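Local coordinates for protein magnesium transporter (Enterococcus faecalis, PDB 2OUX) that probably transports magnesium ions across the cell membrane as a homodimer, this chain being its cytosolic part with a helical N domain and paired CBS domains, at residues 16-20 and 46-50; 39-44 and 66-70. Residue numbers count along the deposited sequence, not the author numbering.

Overall arrangement
Both contacts lie in the helical N domain, with centres about 14 Å apart, and their segments alternate along the chain. Interaction 1 sets the end of helix 8-20 against the start of helix 48-57 at the partly exposed margin, burying 196 Å² through leucines and the flank of a capped helix start. Interaction 2 joins helix 36-43 to the end of helix 60-67 in the interior, burying 329 Å² through selenium and aromatic contacts and side chains packed closely on the backbone around Gly40; neither has a hydrogen bond between its segments. Phe42 of 39-44, not part of the contact with 66-70, touches interaction 1: its CE1 is 3.9 Å from Leu16 N, and its CZ 4.3 Å from Leu19 CD2. Interaction 2 alone approaches the magnesium sites.

Interaction 1: 16-20 and 46-50; sequences LETLK and LDEKD
This is largely apolar packing between two helix ends in the all-helical N domain of MgtE: the last turn of helix 8-20 meets the N-capped start of helix 48-57. Residues 16-20 are helical, with Lys20 N hydrogen-bonded to Leu16 O at 2.9 Å. Leu46 (phi/psi -64/147°) and Asp47 (-79/173°) are extended, and the helix begins at Glu48. Asp47 is the N-cap: with chi1 at p, its OD2 accepts from Asp50 N at 2.7 Å, with an N-H...O angle of 173°. The segments come closest at Leu19 and Asp50, whose CA atoms are 7.2 Å apart, leaving room for side chains between the backbones. Leu19 (chi1 t, chi2 p) points toward the other segment, its CD2 lying 3.9 Å from Leu46 CD1 and 3.7 Å from Asp50 CB; beyond the segment it also touches His53 and Tyr57. Leu16, with chi1 off-well at -108°, starts sideways but brings CD2 to 3.9 Å from Leu46 CD2. No hydrogen bond joins the segments; their direct contact is van der Waals. Asp50 (chi1 m) points toward 16-20 and has the largest buried area, 59 Å²; its carboxylate meets aliphatic carbons: OD2 is 3.9 Å from Leu16 CD2, and OD1 is 4.2 Å from Lys20 CG.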
loop_
_atom_site.group_PDB
_atom_site.type_symbol
_atom_site.label_atom_id
_atom_site.label_comp_id
_atom_site.label_asym_id
_atom_site.label_seq_id
_atom_site.Cartn_x
_atom_site.Cartn_y
_atom_site.Cartn_z
ATOM N N LEU A 16 21.173 -23.214 5.632
ATOM C CA LEU A 16 21.692 -23.800 6.875
ATOM C C LEU A 16 23.089 -24.383 6.679
ATOM O O LEU A 16 23.930 -24.324 7.572
ATOM C CB LEU A 16 20.759 -24.906 7.387
ATOM C CG LEU A 16 19.928 -24.593 8.642
ATOM C CD1 LEU A 16 18.963 -25.740 8.941
ATOM C CD2 LEU A 16 20.851 -24.354 9.820
ATOM N N GLU A 17 23.323 -24.956 5.505
ATOM C CA GLU A 17 24.617 -25.547 5.215
ATOM C C GLU A 17 25.710 -24.500 5.037
ATOM O O GLU A 17 26.806 -24.659 5.572
ATOM C CB GLU A 17 24.521 -26.444 3.978
ATOM C CG GLU A 17 23.960 -27.827 4.288
ATOM C CD GLU A 17 24.858 -28.623 5.238
ATOM O OE1 GLU A 17 26.010 -28.929 4.857
ATOM O OE2 GLU A 17 24.415 -28.942 6.364
ATOM N N THR A 18 25.424 -23.431 4.302
ATOM C CA THR A 18 26.433 -22.398 4.107
ATOM C C THR A 18 26.740 -21.807 5.473
ATOM O O THR A 18 27.856 -21.359 5.736
ATOM C CB THR A 18 25.944 -21.258 3.189
ATOM O OG1 THR A 18 25.043 -20.415 3.912
ATOM C CG2 THR A 18 25.238 -21.821 1.963
ATOM N N LEU A 19 25.737 -21.819 6.344
ATOM C CA LEU A 19 25.882 -21.288 7.688
ATOM C C LEU A 19 26.842 -22.150 8.494
ATOM O O LEU A 19 27.810 -21.648 9.068
ATOM C CB LEU A 19 24.517 -21.236 8.377
ATOM C CG LEU A 19 24.451 -20.574 9.752
ATOM C CD1 LEU A 19 25.100 -19.194 9.695
ATOM C CD2 LEU A 19 22.995 -20.467 10.193
ATOM N N LYS A 20 26.571 -23.453 8.532
ATOM C CA LYS A 20 27.419 -24.382 9.270
ATOM C C LYS A 20 28.844 -24.386 8.711
ATOM O O LYS A 20 29.809 -24.236 9.460
ATOM C CB LYS A 20 26.810 -25.791 9.235
ATOM C CG LYS A 20 25.465 -25.874 9.957
ATOM C CD LYS A 20 24.821 -27.247 9.842
ATOM C CE LYS A 20 25.664 -28.337 10.506
ATOM N NZ LYS A 20 25.036 -29.691 10.385
ATOM N N LEU A 46 16.481 -21.496 13.574
ATOM C CA LEU A 46 17.829 -21.778 14.047
ATOM C C LEU A 46 17.946 -22.001 15.549
ATOM O O LEU A 46 17.217 -21.391 16.339
ATOM C CB LEU A 46 18.773 -20.636 13.658
ATOM C CG LEU A 46 18.722 -20.127 12.216
ATOM C CD1 LEU A 46 19.844 -19.129 11.992
ATOM C CD2 LEU A 46 18.840 -21.298 11.256
ATOM N N ASP A 47 18.875 -22.879 15.931
ATOM C CA ASP A 47 19.141 -23.158 17.334
ATOM C C ASP A 47 19.995 -21.991 17.813
ATOM O O ASP A 47 20.402 -21.155 17.009
ATOM C CB ASP A 47 19.882 -24.497 17.492
ATOM C CG ASP A 47 21.174 -24.576 16.672
ATOM O OD1 ASP A 47 21.467 -25.669 16.129
ATOM O OD2 ASP A 47 21.906 -23.562 16.581
ATOM N N GLU A 48 20.270 -21.919 19.108
ATOM C CA GLU A 48 21.060 -20.814 19.627
ATOM C C GLU A 48 22.445 -20.703 18.999
ATOM O O GLU A 48 22.983 -19.603 18.850
ATOM C CB GLU A 48 21.194 -20.932 21.142
ATOM C CG GLU A 48 22.273 -20.040 21.719
ATOM C CD GLU A 48 22.354 -20.123 23.228
ATOM O OE1 GLU A 48 22.346 -21.258 23.762
ATOM O OE2 GLU A 48 22.434 -19.055 23.877
ATOM N N LYS A 49 23.016 -21.840 18.625
ATOM C CA LYS A 49 24.349 -21.856 18.031
ATOM C C LYS A 49 24.373 -21.150 16.679
ATOM O O LYS A 49 25.185 -20.254 16.443
ATOM C CB LYS A 49 24.830 -23.304 17.878
ATOM C CG LYS A 49 24.738 -24.108 19.165
ATOM C CD LYS A 49 25.063 -25.585 18.954
ATOM C CE LYS A 49 26.549 -25.826 18.725
ATOM N NZ LYS A 49 26.863 -27.288 18.641
ATOM N N ASP A 50 23.473 -21.554 15.791
ATOM C CA ASP A 50 23.411 -20.958 14.469
ATOM C C ASP A 50 23.018 -19.477 14.495
ATOM O O ASP A 50 23.430 -18.714 13.626
ATOM C CB ASP A 50 22.459 -21.763 13.585
ATOM C CG ASP A 50 22.917 -23.206 13.406
ATOM O OD1 ASP A 50 24.116 -23.421 13.145
ATOM O OD2 ASP A 50 22.086 -24.129 13.515
#

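Interaction 2: 39-44 and 66-70; sequences QGQFYQ and MFDVI
Selenomethionine Met66, Tyr43 and Ile70 dominate this buried helix-helix contact of the MgtE N domain, where helix 36-43 packs on the end of helix 60-67. The backbones are close, with the CA atoms of Gly40 and Met66 5.9 Å apart. Met66 (chi1 t, chi2 t, chi3 p) points toward the partner helix; its SE lies 3.4 Å from Gln39 O and 3.5 Å from Tyr43 CB. Its CE lies over one face of the Tyr43 ring in a CH-pi contact, 3.8 Å from the centroid and 16° off the normal; SE is 4.5 Å from that centroid, 39° off the normal, an oblique Met-aromatic contact. Tyr43 (chi1 t) also receives the edge of Phe67 in an offset edge-to-face pair, centroids 5.7 Å apart and planes at 71°, while its hydroxyl hydrogen-bonds with that of Tyr55. A type I turn from Phe67 to Ile70 leads toward Glu72, a magnesium-binding residue. Ile70 (chi1 m, chi2 m) sends CD1 to 3.2 Å from Gly40 CA, where an ideal CB on Gly40 would clash, only 2.4 Å from CD1.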
loop_
_atom_site.group_PDB
_atom_site.type_symbol
_atom_site.label_atom_id
_atom_site.label_comp_id
_atom_site.label_asym_id
_atom_site.label_seq_id
_atom_site.Cartn_x
_atom_site.Cartn_y
_atom_site.Cartn_z
ATOM N N GLN A 39 13.346 -14.234 5.848
ATOM C CA GLN A 39 14.552 -14.129 6.664
ATOM C C GLN A 39 14.159 -14.396 8.115
ATOM O O GLN A 39 14.879 -15.073 8.852
ATOM C CB GLN A 39 15.165 -12.728 6.548
ATOM C CG GLN A 39 15.904 -12.485 5.232
ATOM C CD GLN A 39 16.361 -11.048 5.069
ATOM O OE1 GLN A 39 16.709 -10.374 6.043
ATOM N NE2 GLN A 39 16.362 -10.569 3.828
ATOM N N GLY A 40 13.010 -13.862 8.518
ATOM C CA GLY A 40 12.548 -14.061 9.879
ATOM C C GLY A 40 12.230 -15.515 10.199
ATOM O O GLY A 40 12.555 -16.011 11.279
ATOM N N GLN A 41 11.589 -16.206 9.266
ATOM C CA GLN A 41 11.244 -17.604 9.474
ATOM C C GLN A 41 12.505 -18.456 9.568
ATOM O O GLN A 41 12.626 -19.303 10.455
ATOM C CB GLN A 41 10.351 -18.097 8.335
ATOM C CG GLN A 41 9.013 -17.379 8.285
ATOM C CD GLN A 41 8.261 -17.485 9.601
ATOM O OE1 GLN A 41 7.743 -18.547 9.945
ATOM N NE2 GLN A 41 8.209 -16.385 10.347
ATOM N N PHE A 42 13.438 -18.234 8.649
ATOM C CA PHE A 42 14.694 -18.969 8.657
ATOM C C PHE A 42 15.342 -18.779 10.023
ATOM O O PHE A 42 15.648 -19.749 10.709
ATOM C CB PHE A 42 15.639 -18.443 7.572
ATOM C CG PHE A 42 17.003 -19.075 7.602
ATOM C CD1 PHE A 42 17.187 -20.390 7.177
ATOM C CD2 PHE A 42 18.096 -18.368 8.083
ATOM C CE1 PHE A 42 18.442 -20.992 7.233
ATOM C CE2 PHE A 42 19.349 -18.959 8.144
ATOM C CZ PHE A 42 19.525 -20.277 7.717
ATOM N N TYR A 43 15.523 -17.523 10.417
ATOM C CA TYR A 43 16.135 -17.182 11.700
ATOM C C TYR A 43 15.436 -17.771 12.921
ATOM O O TYR A 43 16.093 -18.182 13.876
ATOM C CB TYR A 43 16.217 -15.664 11.844
ATOM C CG TYR A 43 16.596 -15.160 13.225
ATOM C CD1 TYR A 43 15.625 -14.938 14.203
ATOM C CD2 TYR A 43 17.920 -14.851 13.534
ATOM C CE1 TYR A 43 15.967 -14.413 15.457
ATOM C CE2 TYR A 43 18.273 -14.327 14.782
ATOM C CZ TYR A 43 17.294 -14.105 15.738
ATOM O OH TYR A 43 17.648 -13.555 16.954
ATOM N N GLN A 44 14.110 -17.808 12.897
ATOM C CA GLN A 44 13.358 -18.344 14.025
ATOM C C GLN A 44 13.370 -19.871 14.070
ATOM O O GLN A 44 12.753 -20.474 14.943
ATOM C CB GLN A 44 11.915 -17.826 13.984
ATOM C CG GLN A 44 11.799 -16.346 14.321
ATOM C CD GLN A 44 10.391 -15.804 14.147
ATOM O OE1 GLN A 44 9.460 -16.201 14.853
ATOM N NE2 GLN A 44 10.227 -14.891 13.198
HETATM N N MSE A 66 15.269 -7.301 9.299
HETATM C CA MSE A 66 14.543 -8.523 9.565
HETATM C C MSE A 66 13.693 -8.398 10.825
HETATM O O MSE A 66 12.516 -8.764 10.813
HETATM C CB MSE A 66 15.507 -9.703 9.704
HETATM C CG MSE A 66 14.809 -10.995 10.104
HETATM SE SE MSE A 66 16.021 -12.391 10.644
HETATM C CE MSE A 66 16.683 -11.579 12.261
ATOM N N PHE A 67 14.276 -7.887 11.908
ATOM C CA PHE A 67 13.519 -7.747 13.146
ATOM C C PHE A 67 12.269 -6.901 12.973
ATOM O O PHE A 67 11.237 -7.206 13.566
ATOM C CB PHE A 67 14.395 -7.196 14.270
ATOM C CG PHE A 67 14.964 -8.268 15.151
ATOM C CD1 PHE A 67 16.036 -9.042 14.720
ATOM C CD2 PHE A 67 14.377 -8.564 16.375
ATOM C CE1 PHE A 67 16.511 -10.100 15.494
ATOM C CE2 PHE A 67 14.844 -9.618 17.152
ATOM C CZ PHE A 67 15.914 -10.388 16.710
ATOM N N ASP A 68 12.350 -5.859 12.148
ATOM C CA ASP A 68 11.190 -5.014 11.888
ATOM C C ASP A 68 9.936 -5.862 11.703
ATOM O O ASP A 68 8.847 -5.441 12.060
ATOM C CB ASP A 68 11.368 -4.185 10.603
ATOM C CG ASP A 68 12.279 -3.002 10.784
ATOM O OD1 ASP A 68 12.184 -2.336 11.833
ATOM O OD2 ASP A 68 13.075 -2.728 9.860
ATOM N N VAL A 69 10.069 -7.056 11.141
ATOM C CA VAL A 69 8.874 -7.852 10.916
ATOM C C VAL A 69 8.641 -9.052 11.816
ATOM O O VAL A 69 7.585 -9.678 11.746
ATOM C CB VAL A 69 8.788 -8.303 9.454
ATOM C CG1 VAL A 69 8.736 -7.075 8.555
ATOM C CG2 VAL A 69 9.981 -9.188 9.100
ATOM N N ILE A 70 9.618 -9.386 12.652
ATOM C CA ILE A 70 9.450 -10.497 13.578
ATOM C C ILE A 70 8.431 -10.002 14.618
ATOM O O ILE A 70 8.529 -8.872 15.105
ATOM C CB ILE A 70 10.795 -10.856 14.305
ATOM C CG1 ILE A 70 11.850 -11.306 13.288
ATOM C CG2 ILE A 70 10.545 -11.932 15.349
ATOM C CD1 ILE A 70 11.361 -12.422 12.371
#